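Copper-transporting atpase (PDB 2YJ5) probably uses ATP hydrolysis to drive copper ions across the cell membrane, this piece comprising the cytoplasmic nucleotide-binding and phosphorylation domains of the P-type pump. Local coordinates at residues A[27-32]-A[198-203]; A[88-93]-A[100-105]; A[116-121]-A[130-135]; A[218-223]-A[232-237]. The protein carries 1 engineered substitution. All blocks are in the same frame, centred on the assembly; numbering follows the deposited sequence.

Contact 1 of 4, residues A[27-32]-A[198-203]; sequences EIDTII and GNKVLM
Strand residues 30-32 and 201-203 run side by side in parallel, their axes 4.8 Å apart at closest approach and inclined by 24°, with Thr30, Ile31 and Ile32 level with Val201, Leu202 and Met203. Leu202 supplies both regular links: its N donates to Thr30 O at 2.9 Å, and its carbonyl receives Ile32 N. Just before the strands pair, Lys200 O is gripped twice, by Asp29 N at 2.8 Å and by Thr30 N.

Asp29 closes this end. Its CG sits between its own backbone N and carbonyl carbon (chi1 67°), which swings the carboxylate across to the other segment, where OD2 takes the Lys200 backbone N at 2.6 Å on its syn side, 28° out of the carboxylate plane. The other oxygen, OD1, receives the hydroxyl of Thr30 from above that plane. The two carboxylate oxygens thus serve a backbone N-H and a hydroxyl at once, which is why an aspartate suits this corner. Lys200 bends at chi2 toward Glu27, but Lys200 NZ and Glu27 OE1 form only a long salt bridge of 4.0 Å. Apolar branches suit the buried faces: Ile28 CG1 lies 3.7 Å from Leu202 CB, and Ile32 CD1 meets Val201 CG1.

On one flank Asp29 and Ile31 bond to strand 154-158, against which Thr30 and Ile32 also pack; on the other, Leu202 touches strand 219-223, while helix 211-214 lies against Met203.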
loop_
_atom_site.group_PDB
_atom_site.type_symbol
_atom_site.label_atom_id
_atom_site.label_comp_id
_atom_site.label_asym_id
_atom_site.label_seq_id
_atom_site.Cartn_x
_atom_site.Cartn_y
_atom_site.Cartn_z
ATOM N N GLU A 27 24.608 -7.788 -11.000
ATOM C CA GLU A 27 24.115 -9.120 -11.343
ATOM C C GLU A 27 22.602 -9.168 -11.527
ATOM O O GLU A 27 22.090 -9.964 -12.322
ATOM C CB GLU A 27 24.511 -10.120 -10.258
ATOM C CG GLU A 27 25.959 -10.040 -9.810
ATOM C CD GLU A 27 26.233 -10.956 -8.633
ATOM O OE1 GLU A 27 25.251 -11.490 -8.064
ATOM O OE2 GLU A 27 27.420 -11.149 -8.277
ATOM N N ILE A 28 21.901 -8.323 -10.774
ATOM C CA ILE A 28 20.434 -8.295 -10.740
ATOM C C ILE A 28 19.773 -8.526 -12.102
ATOM O O ILE A 28 20.098 -7.855 -13.075
ATOM C CB ILE A 28 19.920 -6.960 -10.119
ATOM C CG1 ILE A 28 19.746 -7.093 -8.603
ATOM C CG2 ILE A 28 18.594 -6.548 -10.746
ATOM C CD1 ILE A 28 20.869 -7.795 -7.904
ATOM N N ASP A 29 18.842 -9.474 -12.163
ATOM C CA ASP A 29 18.122 -9.744 -13.407
ATOM C C ASP A 29 16.589 -9.664 -13.269
ATOM O O ASP A 29 15.865 -9.640 -14.274
ATOM C CB ASP A 29 18.525 -11.106 -13.969
ATOM C CG ASP A 29 18.068 -12.256 -13.094
ATOM O OD1 ASP A 29 16.900 -12.683 -13.233
ATOM O OD2 ASP A 29 18.878 -12.738 -12.271
ATOM N N THR A 30 16.103 -9.625 -12.029
ATOM C CA THR A 30 14.670 -9.621 -11.753
ATOM C C THR A 30 14.334 -8.545 -10.726
ATOM O O THR A 30 15.075 -8.367 -9.756
ATOM C CB THR A 30 14.216 -10.997 -11.215
ATOM O OG1 THR A 30 14.557 -12.009 -12.165
ATOM C CG2 THR A 30 12.700 -11.039 -10.950
ATOM N N ILE A 31 13.230 -7.826 -10.947
ATOM C CA ILE A 31 12.757 -6.792 -10.010
ATOM C C ILE A 31 11.366 -7.108 -9.457
ATOM O O ILE A 31 10.435 -7.389 -10.217
ATOM C CB ILE A 31 12.703 -5.394 -10.656
ATOM C CG1 ILE A 31 14.068 -5.014 -11.219
ATOM C CG2 ILE A 31 12.285 -4.345 -9.640
ATOM C CD1 ILE A 31 14.004 -3.842 -12.163
ATOM N N ILE A 32 11.231 -7.053 -8.136
ATOM C CA ILE A 32 9.954 -7.336 -7.493
ATOM C C ILE A 32 9.500 -6.207 -6.575
ATOM O O ILE A 32 10.219 -5.810 -5.658
ATOM C CB ILE A 32 10.027 -8.607 -6.659
ATOM C CG1 ILE A 32 10.530 -9.770 -7.513
ATOM C CG2 ILE A 32 8.657 -8.910 -6.030
ATOM C CD1 ILE A 32 10.515 -11.091 -6.801
ATOM N N GLY A 198 18.137 -19.723 -9.424
ATOM C CA GLY A 198 19.346 -18.991 -9.775
ATOM C C GLY A 198 19.180 -17.534 -10.177
ATOM O O GLY A 198 20.160 -16.868 -10.526
ATOM N N ASN A 199 17.950 -17.029 -10.138
ATOM C CA ASN A 199 17.696 -15.627 -10.468
ATOM C C ASN A 199 18.221 -14.656 -9.406
ATOM O O ASN A 199 18.110 -14.918 -8.207
ATOM C CB ASN A 199 16.209 -15.398 -10.721
ATOM C CG ASN A 199 15.809 -15.732 -12.138
ATOM O OD1 ASN A 199 16.623 -16.222 -12.919
ATOM N ND2 ASN A 199 14.551 -15.472 -12.479
ATOM N N LYS A 200 18.804 -13.544 -9.850
ATOM C CA LYS A 200 19.301 -12.527 -8.925
ATOM C C LYS A 200 18.270 -11.405 -8.774
ATOM O O LYS A 200 18.018 -10.636 -9.705
ATOM C CB LYS A 200 20.657 -11.971 -9.381
ATOM C CG LYS A 200 21.754 -13.018 -9.562
ATOM C CD LYS A 200 22.234 -13.583 -8.234
ATOM C CE LYS A 200 23.373 -14.575 -8.445
ATOM N NZ LYS A 200 23.903 -15.119 -7.165
ATOM N N VAL A 201 17.691 -11.318 -7.580
ATOM C CA VAL A 201 16.502 -10.519 -7.342
ATOM C C VAL A 201 16.803 -9.201 -6.626
ATOM O O VAL A 201 17.478 -9.175 -5.591
ATOM C CB VAL A 201 15.476 -11.321 -6.492
ATOM C CG1 VAL A 201 14.302 -10.440 -6.090
ATOM C CG2 VAL A 201 14.985 -12.545 -7.234
ATOM N N LEU A 202 16.301 -8.103 -7.175
ATOM C CA LEU A 202 16.173 -6.893 -6.374
ATOM C C LEU A 202 14.709 -6.734 -5.975
ATOM O O LEU A 202 13.802 -6.922 -6.797
ATOM C CB LEU A 202 16.661 -5.644 -7.116
ATOM C CG LEU A 202 16.784 -4.436 -6.180
ATOM C CD1 LEU A 202 17.807 -3.443 -6.689
ATOM C CD2 LEU A 202 15.437 -3.741 -5.920
ATOM N N MET A 203 14.484 -6.397 -4.713
ATOM C CA MET A 203 13.132 -6.193 -4.235
ATOM C C MET A 203 12.973 -4.882 -3.480
ATOM O O MET A 203 13.860 -4.459 -2.731
ATOM C CB MET A 203 12.672 -7.353 -3.364
ATOM C CG MET A 203 11.196 -7.238 -3.018
ATOM S SD MET A 203 10.576 -8.594 -2.027
ATOM C CE MET A 203 11.050 -7.985 -0.419
#

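Contact 2 of 4, residues A[88-93]-A[100-105]; sequences VKDFKE and RGKISD
Arg100, Lys102 and Asp90 lose the most surface where 88-93 pairs with 100-105. Arg100 runs extended from CG to NE, with CG anti to the backbone N (chi1 179°), and the extended chain carries the guanidinium across to the other segment, edge first; NH1 makes a weak hydrogen bond of 3.0 Å to Asp90 O, which lies near the plane of the group. A long, flexible side chain can thus touch the carbonyl of the corner residue while the backbone O of Arg100 accepts Lys92 N at 3.0 Å.

Lys102 bonds Lys89 in both directions through the backbone. Its side chain lies alongside that of Asp90, pointing the same way, but Lys102 NZ stays 4.3 Å from Asp90 OD2, beyond a salt bridge, although the opposite charges probably attract. At the other end of the pairing, Val88 CG2 packs 3.8 Å from Ile103 CG1, and Val88 CG1 leaves room for no side chain at Gly101, where a CB would collide with it.

Between the Lys89-Lys102 and Lys92-Arg100 pairs, both hydrogen-bonded, the register slips by one residue. This is a beta bulge in an antiparallel hairpin at the margin of the six-stranded sheet, part of the nucleotide-binding domain inserted into the haloacid dehalogenase-like fold of P-type ATPases.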
loop_
_atom_site.group_PDB
_atom_site.type_symbol
_atom_site.label_atom_id
_atom_site.label_comp_id
_atom_site.label_asym_id
_atom_site.label_seq_id
_atom_site.Cartn_x
_atom_site.Cartn_y
_atom_site.Cartn_z
ATOM N N VAL A 88 -22.403 11.791 19.580
ATOM C CA VAL A 88 -22.620 10.358 19.774
ATOM C C VAL A 88 -22.493 9.879 21.227
ATOM O O VAL A 88 -21.505 10.160 21.897
ATOM C CB VAL A 88 -21.596 9.566 18.949
ATOM C CG1 VAL A 88 -21.757 8.047 19.175
ATOM C CG2 VAL A 88 -21.716 9.960 17.491
ATOM N N LYS A 89 -23.480 9.121 21.690
ATOM C CA LYS A 89 -23.413 8.491 23.004
ATOM C C LYS A 89 -23.018 7.006 22.895
ATOM O O LYS A 89 -23.208 6.385 21.849
ATOM C CB LYS A 89 -24.765 8.598 23.724
ATOM C CG LYS A 89 -25.235 10.019 24.040
ATOM C CD LYS A 89 -24.070 10.978 24.365
ATOM C CE LYS A 89 -23.294 10.591 25.625
ATOM N NZ LYS A 89 -21.986 11.344 25.707
ATOM N N ASP A 90 -22.483 6.454 23.985
ATOM C CA ASP A 90 -22.207 5.017 24.119
ATOM C C ASP A 90 -21.245 4.477 23.068
ATOM O O ASP A 90 -21.316 3.310 22.681
ATOM C CB ASP A 90 -23.509 4.204 24.159
ATOM C CG ASP A 90 -24.423 4.612 25.328
ATOM O OD1 ASP A 90 -23.938 5.293 26.262
ATOM O OD2 ASP A 90 -25.627 4.256 25.322
ATOM N N PHE A 91 -20.328 5.327 22.625
ATOM C CA PHE A 91 -19.378 4.932 21.607
ATOM C C PHE A 91 -18.526 3.748 22.068
ATOM O O PHE A 91 -18.086 3.710 23.222
ATOM C CB PHE A 91 -18.495 6.118 21.224
ATOM C CG PHE A 91 -17.338 5.747 20.341
ATOM C CD1 PHE A 91 -17.519 5.559 18.976
ATOM C CD2 PHE A 91 -16.068 5.582 20.873
ATOM C CE1 PHE A 91 -16.439 5.209 18.146
ATOM C CE2 PHE A 91 -14.989 5.235 20.059
ATOM C CZ PHE A 91 -15.181 5.050 18.691
ATOM N N LYS A 92 -18.312 2.776 21.178
ATOM C CA LYS A 92 -17.341 1.705 21.433
ATOM C C LYS A 92 -16.565 1.307 20.186
ATOM O O LYS A 92 -17.150 1.076 19.132
ATOM C CB LYS A 92 -18.012 0.456 22.012
ATOM C CG LYS A 92 -17.077 -0.345 22.909
ATOM C CD LYS A 92 -17.556 -1.775 23.132
ATOM C CE LYS A 92 -16.532 -2.578 23.952
ATOM N NZ LYS A 92 -16.917 -4.013 24.174
ATOM N N GLU A 93 -15.246 1.216 20.314
ATOM C CA GLU A 93 -14.414 0.706 19.235
ATOM C C GLU A 93 -13.998 -0.729 19.530
ATOM O O GLU A 93 -13.765 -1.086 20.680
ATOM C CB GLU A 93 -13.182 1.586 19.019
ATOM C CG GLU A 93 -12.329 1.109 17.876
ATOM C CD GLU A 93 -11.378 2.166 17.369
ATOM O OE1 GLU A 93 -10.823 2.924 18.202
ATOM O OE2 GLU A 93 -11.191 2.243 16.131
ATOM N N ARG A 100 -19.005 1.490 16.754
ATOM C CA ARG A 100 -20.426 1.447 17.098
ATOM C C ARG A 100 -20.819 2.627 18.007
ATOM O O ARG A 100 -19.967 3.180 18.711
ATOM C CB ARG A 100 -20.749 0.113 17.767
ATOM C CG ARG A 100 -22.182 -0.031 18.177
ATOM C CD ARG A 100 -22.324 -1.037 19.306
ATOM N NE ARG A 100 -23.468 -0.712 20.152
ATOM C CZ ARG A 100 -23.422 0.081 21.225
ATOM N NH1 ARG A 100 -22.271 0.639 21.617
ATOM N NH2 ARG A 100 -24.539 0.311 21.910
ATOM N N GLY A 101 -22.099 3.012 17.992
ATOM C CA GLY A 101 -22.556 4.182 18.741
ATOM C C GLY A 101 -24.022 4.557 18.559
ATOM O O GLY A 101 -24.711 3.987 17.729
ATOM N N LYS A 102 -24.497 5.521 19.340
ATOM C CA LYS A 102 -25.922 5.880 19.371
ATOM C C LYS A 102 -26.203 7.373 19.111
ATOM O O LYS A 102 -25.640 8.240 19.775
ATOM C CB LYS A 102 -26.554 5.434 20.708
ATOM C CG LYS A 102 -27.900 6.093 21.007
ATOM C CD LYS A 102 -28.887 5.129 21.649
ATOM C CE LYS A 102 -28.788 5.150 23.163
ATOM N NZ LYS A 102 -29.628 4.075 23.781
ATOM N N ILE A 103 -27.079 7.652 18.141
ATOM C CA ILE A 103 -27.525 9.009 17.807
ATOM C C ILE A 103 -29.061 9.098 17.677
ATOM O O ILE A 103 -29.709 8.201 17.110
ATOM C CB ILE A 103 -26.933 9.479 16.477
ATOM C CG1 ILE A 103 -25.404 9.546 16.541
ATOM C CG2 ILE A 103 -27.493 10.835 16.098
ATOM C CD1 ILE A 103 -24.757 9.730 15.136
ATOM N N SER A 104 -29.636 10.177 18.211
ATOM C CA SER A 104 -31.089 10.386 18.205
ATOM C C SER A 104 -31.906 9.108 18.420
ATOM O O SER A 104 -32.932 8.912 17.768
ATOM C CB SER A 104 -31.538 11.054 16.892
ATOM O OG SER A 104 -30.949 12.341 16.749
ATOM N N ASP A 105 -31.448 8.241 19.318
ATOM C CA ASP A 105 -32.151 6.991 19.614
ATOM C C ASP A 105 -32.023 5.855 18.577
ATOM O O ASP A 105 -32.789 4.879 18.619
ATOM C CB ASP A 105 -33.631 7.261 19.920
#

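Contact 3 of 4, residues A[116-121]-A[130-135]; sequences NNDIAV and SFNISD. With A99 (5'-O-[(S)-hydroxy{[(R)-hydroxy({(S)-hydroxy[(1S)-1-(2-nitrophenyl)ethoxy]phosphoryl}oxy)phosphoryl]oxy}phosphoryl]adenosine), chain C.
Backbone hydrogen bonds join Ile119 and Phe131 in both directions, Ile119 N giving to Phe131 O at 3.0 Å and Phe131 N to Ile119 O at 2.8 Å. They make this an antiparallel hydrogen-bonded pair; Ala120 and Ser130 follow as a non-hydrogen-bonded one.

Apolar contacts lie on the face of Ile119 and Phe131, whose CB atoms stand 4.0 Å apart. Val121 CG2 meets Phe131 CE2 obliquely, and the broad ring suits this buried place, where it also meets Phe49 and Leu56. The two strands form a hairpin within the antiparallel sheet of the nucleotide-binding domain, and the side chain of Ile119 reaches the bound caged ATP: Ile119 CD1 lies 3.5 Å from the ribose O2' and 3.6 Å from adenine N3, a branched apolar chain set against both sugar and base.

Polar side chains meet where strand 119-123 begins. Asp118 OD1 and Asn132 ND2 are too far apart to bond directly, and the carboxylate and amide planes are 83° apart, but one water joins them, donating to Asp118 OD1 at 2.9 Å and accepting from Asn132 ND2 at 3.0 Å. Were Asp118 an alanine, that water would probably lose its carboxylate acceptor, and Asn132 its bridge to the other strand.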
loop_
_atom_site.group_PDB
_atom_site.type_symbol
_atom_site.label_atom_id
_atom_site.label_comp_id
_atom_site.label_asym_id
_atom_site.label_seq_id
_atom_site.Cartn_x
_atom_site.Cartn_y
_atom_site.Cartn_z
ATOM N N ASN A 116 -18.381 -8.525 0.782
ATOM C CA ASN A 116 -17.156 -8.084 0.127
ATOM C C ASN A 116 -16.103 -7.583 1.099
ATOM O O ASN A 116 -16.136 -7.878 2.300
ATOM C CB ASN A 116 -17.494 -6.942 -0.825
ATOM C CG ASN A 116 -18.984 -6.665 -0.889
ATOM O OD1 ASN A 116 -19.648 -7.009 -1.866
ATOM N ND2 ASN A 116 -19.522 -6.053 0.161
ATOM N N ASN A 117 -15.160 -6.822 0.552
ATOM C CA ASN A 117 -14.239 -6.038 1.354
ATOM C C ASN A 117 -14.764 -4.600 1.498
ATOM O O ASN A 117 -14.097 -3.743 2.074
ATOM C CB ASN A 117 -12.841 -6.046 0.730
ATOM N N ASP A 118 -15.957 -4.346 0.962
ATOM C CA ASP A 118 -16.607 -3.039 1.071
ATOM C C ASP A 118 -16.842 -2.707 2.544
ATOM O O ASP A 118 -16.877 -3.609 3.381
ATOM C CB ASP A 118 -17.965 -3.076 0.362
ATOM C CG ASP A 118 -17.940 -2.453 -1.032
ATOM O OD1 ASP A 118 -16.905 -2.528 -1.732
ATOM O OD2 ASP A 118 -18.992 -1.887 -1.427
ATOM N N ILE A 119 -17.020 -1.423 2.858
ATOM C CA ILE A 119 -17.415 -1.015 4.215
ATOM C C ILE A 119 -18.898 -0.683 4.277
ATOM O O ILE A 119 -19.403 0.103 3.466
ATOM C CB ILE A 119 -16.614 0.195 4.737
ATOM C CG1 ILE A 119 -15.097 -0.031 4.571
ATOM C CG2 ILE A 119 -16.998 0.491 6.207
ATOM C CD1 ILE A 119 -14.469 -0.807 5.705
ATOM N N ALA A 120 -19.588 -1.271 5.251
ATOM C CA ALA A 120 -21.047 -1.126 5.372
ATOM C C ALA A 120 -21.536 -0.322 6.597
ATOM O O ALA A 120 -20.960 -0.395 7.677
ATOM C CB ALA A 120 -21.707 -2.499 5.354
ATOM N N VAL A 121 -22.630 0.406 6.414
ATOM C CA VAL A 121 -23.253 1.202 7.475
ATOM C C VAL A 121 -24.585 0.580 7.929
ATOM O O VAL A 121 -25.539 0.503 7.150
ATOM C CB VAL A 121 -23.529 2.636 6.992
ATOM C CG1 VAL A 121 -24.111 3.473 8.109
ATOM C CG2 VAL A 121 -22.248 3.291 6.452
ATOM N N SER A 130 -23.057 2.010 1.808
ATOM C CA SER A 130 -21.722 1.424 1.737
ATOM C C SER A 130 -20.628 2.298 1.092
ATOM O O SER A 130 -20.903 3.230 0.314
ATOM C CB SER A 130 -21.784 0.063 1.028
ATOM O OG SER A 130 -22.213 0.221 -0.317
ATOM N N PHE A 131 -19.388 1.955 1.425
ATOM C CA PHE A 131 -18.192 2.639 0.939
ATOM C C PHE A 131 -17.257 1.684 0.144
ATOM O O PHE A 131 -17.004 0.541 0.559
ATOM C CB PHE A 131 -17.380 3.189 2.120
ATOM C CG PHE A 131 -18.049 4.317 2.881
ATOM C CD1 PHE A 131 -17.881 5.646 2.476
ATOM C CD2 PHE A 131 -18.781 4.063 4.043
ATOM C CE1 PHE A 131 -18.462 6.724 3.193
ATOM C CE2 PHE A 131 -19.382 5.120 4.779
ATOM C CZ PHE A 131 -19.217 6.466 4.342
ATOM N N ASN A 132 -16.733 2.151 -0.987
ATOM C CA ASN A 132 -15.602 1.465 -1.612
ATOM C C ASN A 132 -14.328 2.249 -1.283
ATOM O O ASN A 132 -14.233 3.431 -1.566
ATOM C CB ASN A 132 -15.804 1.288 -3.135
ATOM C CG ASN A 132 -14.628 0.571 -3.809
ATOM O OD1 ASN A 132 -13.489 0.996 -3.687
ATOM N ND2 ASN A 132 -14.907 -0.531 -4.499
ATOM N N ILE A 133 -13.357 1.593 -0.667
ATOM C CA ILE A 133 -12.130 2.275 -0.257
ATOM C C ILE A 133 -10.844 1.775 -0.980
ATOM O O ILE A 133 -10.568 0.573 -1.001
ATOM C CB ILE A 133 -12.014 2.247 1.295
ATOM C CG1 ILE A 133 -12.879 3.401 1.873
ATOM C CG2 ILE A 133 -10.542 2.255 1.754
ATOM C CD1 ILE A 133 -12.701 3.717 3.347
ATOM N N SER A 134 -10.082 2.702 -1.571
ATOM C CA SER A 134 -8.840 2.380 -2.312
ATOM C C SER A 134 -7.597 3.159 -1.851
ATOM O O SER A 134 -7.700 4.113 -1.093
ATOM C CB SER A 134 -9.016 2.614 -3.825
ATOM O OG SER A 134 -9.983 1.743 -4.385
ATOM N N ASP A 135 -6.429 2.741 -2.339
ATOM C CA ASP A 135 -5.150 3.392 -2.052
ATOM C C ASP A 135 -4.867 4.448 -3.127
ATOM O O ASP A 135 -5.596 4.540 -4.114
ATOM C CB ASP A 135 -4.038 2.340 -2.031
ATOM C CG ASP A 135 -2.807 2.788 -1.264
ATOM O OD1 ASP A 135 -2.516 4.008 -1.240
ATOM O OD2 ASP A 135 -2.128 1.911 -0.684
HETATM C "C'" A99 C . -5.783 0.546 5.461
HETATM N N1 A99 C . -14.370 1.548 10.442
HETATM C C2 A99 C . -14.868 0.681 9.542
HETATM N N3 A99 C . -14.366 -0.557 9.343
HETATM C C4 A99 C . -13.315 -1.017 10.064
HETATM C C5 A99 C . -12.710 -0.120 11.067
HETATM C C6 A99 C . -13.315 1.238 11.238
HETATM N N6 A99 C . -12.858 2.147 12.144
HETATM N N7 A99 C . -11.700 -0.827 11.615
HETATM C C8 A99 C . -11.656 -2.052 11.015
HETATM N N9 A99 C . -12.617 -2.163 10.081
HETATM P PA A99 C . -8.006 -4.062 10.595
HETATM P PB A99 C . -6.268 -3.300 8.557
HETATM P PG A99 C . -6.382 -2.025 6.085
HETATM O "O'L" A99 C . -2.373 0.000 4.129
HETATM O "O'M" A99 C . -2.608 2.081 4.331
HETATM C "C1'" A99 C . -4.309 1.062 1.885
HETATM O O1A A99 C . -7.192 -5.337 10.604
HETATM C C1B A99 C . -12.905 -3.353 9.222
HETATM O O1B A99 C . -5.199 -3.133 9.619
HETATM O O1G A99 C . -7.574 -2.865 5.660
HETATM C "C2'" A99 C . -4.291 0.922 3.272
HETATM N "N2'" A99 C . -3.041 1.009 3.934
HETATM O "O2'" A99 C . -13.230 -3.856 6.933
HETATM O O2A A99 C . -7.904 -3.057 11.728
HETATM C C2B A99 C . -12.372 -3.133 7.826
HETATM O O2B A99 C . -6.271 -4.487 7.612
HETATM O O2G A99 C . -6.735 -0.500 5.683
HETATM C "C3'" A99 C . -5.602 0.696 3.978
HETATM O "O3'" A99 C . -10.421 -4.015 6.634
HETATM O O3A A99 C . -7.714 -3.245 9.250
HETATM C C3B A99 C . -10.977 -3.715 7.915
HETATM O O3B A99 C . -6.373 -1.950 7.694
HETATM O O3G A99 C . -4.984 -2.393 5.633
HETATM C "C4'" A99 C . -6.765 0.635 3.212
HETATM O "O4'" A99 C . -12.242 -4.536 9.706
HETATM C C4B A99 C . -11.226 -4.944 8.770
HETATM C "C5'" A99 C . -6.716 0.775 1.827
HETATM O "O5'" A99 C . -9.567 -4.419 10.380
HETATM C C5B A99 C . -9.979 -5.445 9.486
HETATM C "C6'" A99 C . -5.505 0.988 1.172
HETATM C "CM'" A99 C . -4.513 0.324 6.286
HETATM O O HOH W 1 -17.761 -1.562 -4.303
#

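Contact 4 of 4, residues A[218-223]-A[232-237]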
loop_
_atom_site.group_PDB
_atom_site.type_symbol
_atom_site.label_atom_id
_atom_site.label_comp_id
_atom_site.label_asym_id
_atom_site.label_seq_id
_atom_site.Cartn_x
_atom_site.Cartn_y
_atom_site.Cartn_z
ATOM N N ASP A 218 18.611 -10.476 -2.548
ATOM C CA ASP A 218 19.992 -10.209 -2.946
ATOM C C ASP A 218 20.336 -8.734 -2.744
ATOM O O ASP A 218 21.341 -8.403 -2.117
ATOM C CB ASP A 218 20.217 -10.628 -4.394
ATOM C CG ASP A 218 19.973 -12.104 -4.604
ATOM O OD1 ASP A 218 20.849 -12.919 -4.233
ATOM O OD2 ASP A 218 18.901 -12.456 -5.128
ATOM N N VAL A 219 19.492 -7.849 -3.265
ATOM C CA VAL A 219 19.555 -6.444 -2.868
ATOM C C VAL A 219 18.158 -5.941 -2.477
ATOM O O VAL A 219 17.209 -6.099 -3.233
ATOM C CB VAL A 219 20.230 -5.549 -3.955
ATOM C CG1 VAL A 219 19.886 -6.033 -5.329
ATOM C CG2 VAL A 219 19.852 -4.085 -3.784
ATOM N N SER A 220 18.046 -5.352 -1.287
ATOM C CA SER A 220 16.756 -4.956 -0.750
ATOM C C SER A 220 16.710 -3.450 -0.534
ATOM O O SER A 220 17.717 -2.842 -0.160
ATOM C CB SER A 220 16.472 -5.712 0.561
ATOM O OG SER A 220 17.491 -5.476 1.531
ATOM N N VAL A 221 15.539 -2.855 -0.759
ATOM C CA VAL A 221 15.373 -1.410 -0.670
ATOM C C VAL A 221 14.102 -1.040 0.114
ATOM O O VAL A 221 13.006 -1.448 -0.277
ATOM C CB VAL A 221 15.268 -0.803 -2.090
ATOM C CG1 VAL A 221 15.131 0.715 -2.030
ATOM C CG2 VAL A 221 16.459 -1.231 -2.964
ATOM N N ALA A 222 14.252 -0.269 1.200
ATOM C CA ALA A 222 13.126 0.214 2.013
ATOM C C ALA A 222 12.836 1.724 1.866
ATOM O O ALA A 222 13.757 2.550 1.933
ATOM C CB ALA A 222 13.358 -0.121 3.475
ATOM N N MET A 223 11.556 2.077 1.692
ATOM C CA MET A 223 11.120 3.486 1.605
ATOM C C MET A 223 11.415 4.365 2.846
ATOM O O MET A 223 11.698 3.859 3.939
ATOM C CB MET A 223 9.619 3.572 1.294
ATOM C CG MET A 223 9.170 2.774 0.076
ATOM S SD MET A 223 9.612 3.511 -1.505
ATOM C CE MET A 223 8.710 5.058 -1.422
ATOM N N ASN A 232 16.123 -2.446 9.515
ATOM C CA ASN A 232 17.576 -2.500 9.629
ATOM C C ASN A 232 18.090 -3.609 8.717
ATOM O O ASN A 232 19.273 -3.956 8.720
ATOM C CB ASN A 232 18.001 -2.743 11.078
ATOM N N VAL A 233 17.169 -4.146 7.925
ATOM C CA VAL A 233 17.452 -5.245 7.015
ATOM C C VAL A 233 17.798 -4.756 5.604
ATOM O O VAL A 233 18.511 -5.437 4.858
ATOM C CB VAL A 233 16.232 -6.189 6.906
ATOM C CG1 VAL A 233 15.926 -6.828 8.253
ATOM C CG2 VAL A 233 15.008 -5.436 6.372
ATOM N N ALA A 234 17.281 -3.584 5.243
ATOM C CA ALA A 234 17.433 -3.062 3.884
ATOM C C ALA A 234 18.850 -2.581 3.566
ATOM O O ALA A 234 19.455 -1.842 4.344
ATOM C CB ALA A 234 16.433 -1.944 3.640
ATOM N N ASP A 235 19.369 -2.988 2.413
ATOM C CA ASP A 235 20.679 -2.517 1.964
ATOM C C ASP A 235 20.630 -1.014 1.692
ATOM O O ASP A 235 21.617 -0.301 1.895
ATOM C CB ASP A 235 21.120 -3.268 0.710
ATOM C CG ASP A 235 21.097 -4.773 0.901
ATOM O OD1 ASP A 235 21.645 -5.236 1.915
ATOM O OD2 ASP A 235 20.523 -5.491 0.056
ATOM N N ILE A 236 19.464 -0.542 1.258
ATOM C CA ILE A 236 19.300 0.847 0.858
ATOM C C ILE A 236 18.045 1.463 1.470
ATOM O O ILE A 236 17.079 0.763 1.762
ATOM C CB ILE A 236 19.209 0.947 -0.671
ATOM C CG1 ILE A 236 20.484 0.408 -1.308
ATOM C CG2 ILE A 236 18.977 2.367 -1.108
ATOM C CD1 ILE A 236 20.393 0.265 -2.806
ATOM N N ILE A 237 18.067 2.772 1.681
ATOM C CA ILE A 237 16.867 3.487 2.079
ATOM C C ILE A 237 16.588 4.688 1.187
ATOM O O ILE A 237 17.397 5.607 1.086
ATOM C CB ILE A 237 16.909 3.942 3.532
ATOM C CG1 ILE A 237 16.510 2.789 4.456
ATOM C CG2 ILE A 237 15.950 5.108 3.733
ATOM C CD1 ILE A 237 17.571 1.704 4.602
#
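With CG anti to the carbonyl carbon (chi1 -54°), the carboxylate of Asp235 reaches Ser220, whose own hydroxyl stands between its backbone N and carbonyl carbon (chi1 58°) and faces back to Asp235. Two bonds result in opposite senses. Ser220 N donates to Asp235 OD2 at 2.8 Å, meeting it on the anti side, 31° out of the carboxylate plane, and Asp235 N donates to Ser220 OG at 3.2 Å. Serine suits the place: its short side chain sets an acceptor at Asp235 N while leaving room for Ala234, whose CA lies 3.4 Å from Ser220 OG. A leucine in place of Asp235 would probably leave the buried Ser220 N without its carboxylate acceptor and the joint between the segments with one bond fewer.

Parallel pairing takes over past this point: Ile236 N bonds to Ser220 O, and Ala222 N to Ile236 O at 3.1 Å. Small residues allow the close approach of Ala222 CB to Ala234 CB, 3.6 Å apart. On the other face Val221 and Ile236 lie side by side, pointing the same way, Val221 CG2 being 4.2 Å from Ile236 CB.

Strand 219-223 is bonded on its far side to strand 201-205, and Asp218 OD2 receives Val201 N. Ile237 bonds to Ile15 of strand 14-16, which Ile236 also touches, while Leu246 of helix 243-250 packs on Val221.

Overall arrangement
Contacts 1 and 4 belong to one sheet, that of the phosphorylation domain, and their centres are 14 Å apart: strands 201-205 and 219-223 are neighbours, so Met203 O meets Val221 N at 3.0 Å and Ile28 packs on Val219. Contacts 2 and 3 share the other sheet, with centres 21 Å apart and no direct touch. Both are nested in the chain loop that contact 1 closes, as expected for an inserted domain, and lie across the chain's centre from contacts 1 and 4. The nucleotide rests on contact 3. The side chain of Phe91 in contact 2 is about 8 Å from the bound A99. The side chain of Met223 in contact 4 is about 13 Å from the bound A99.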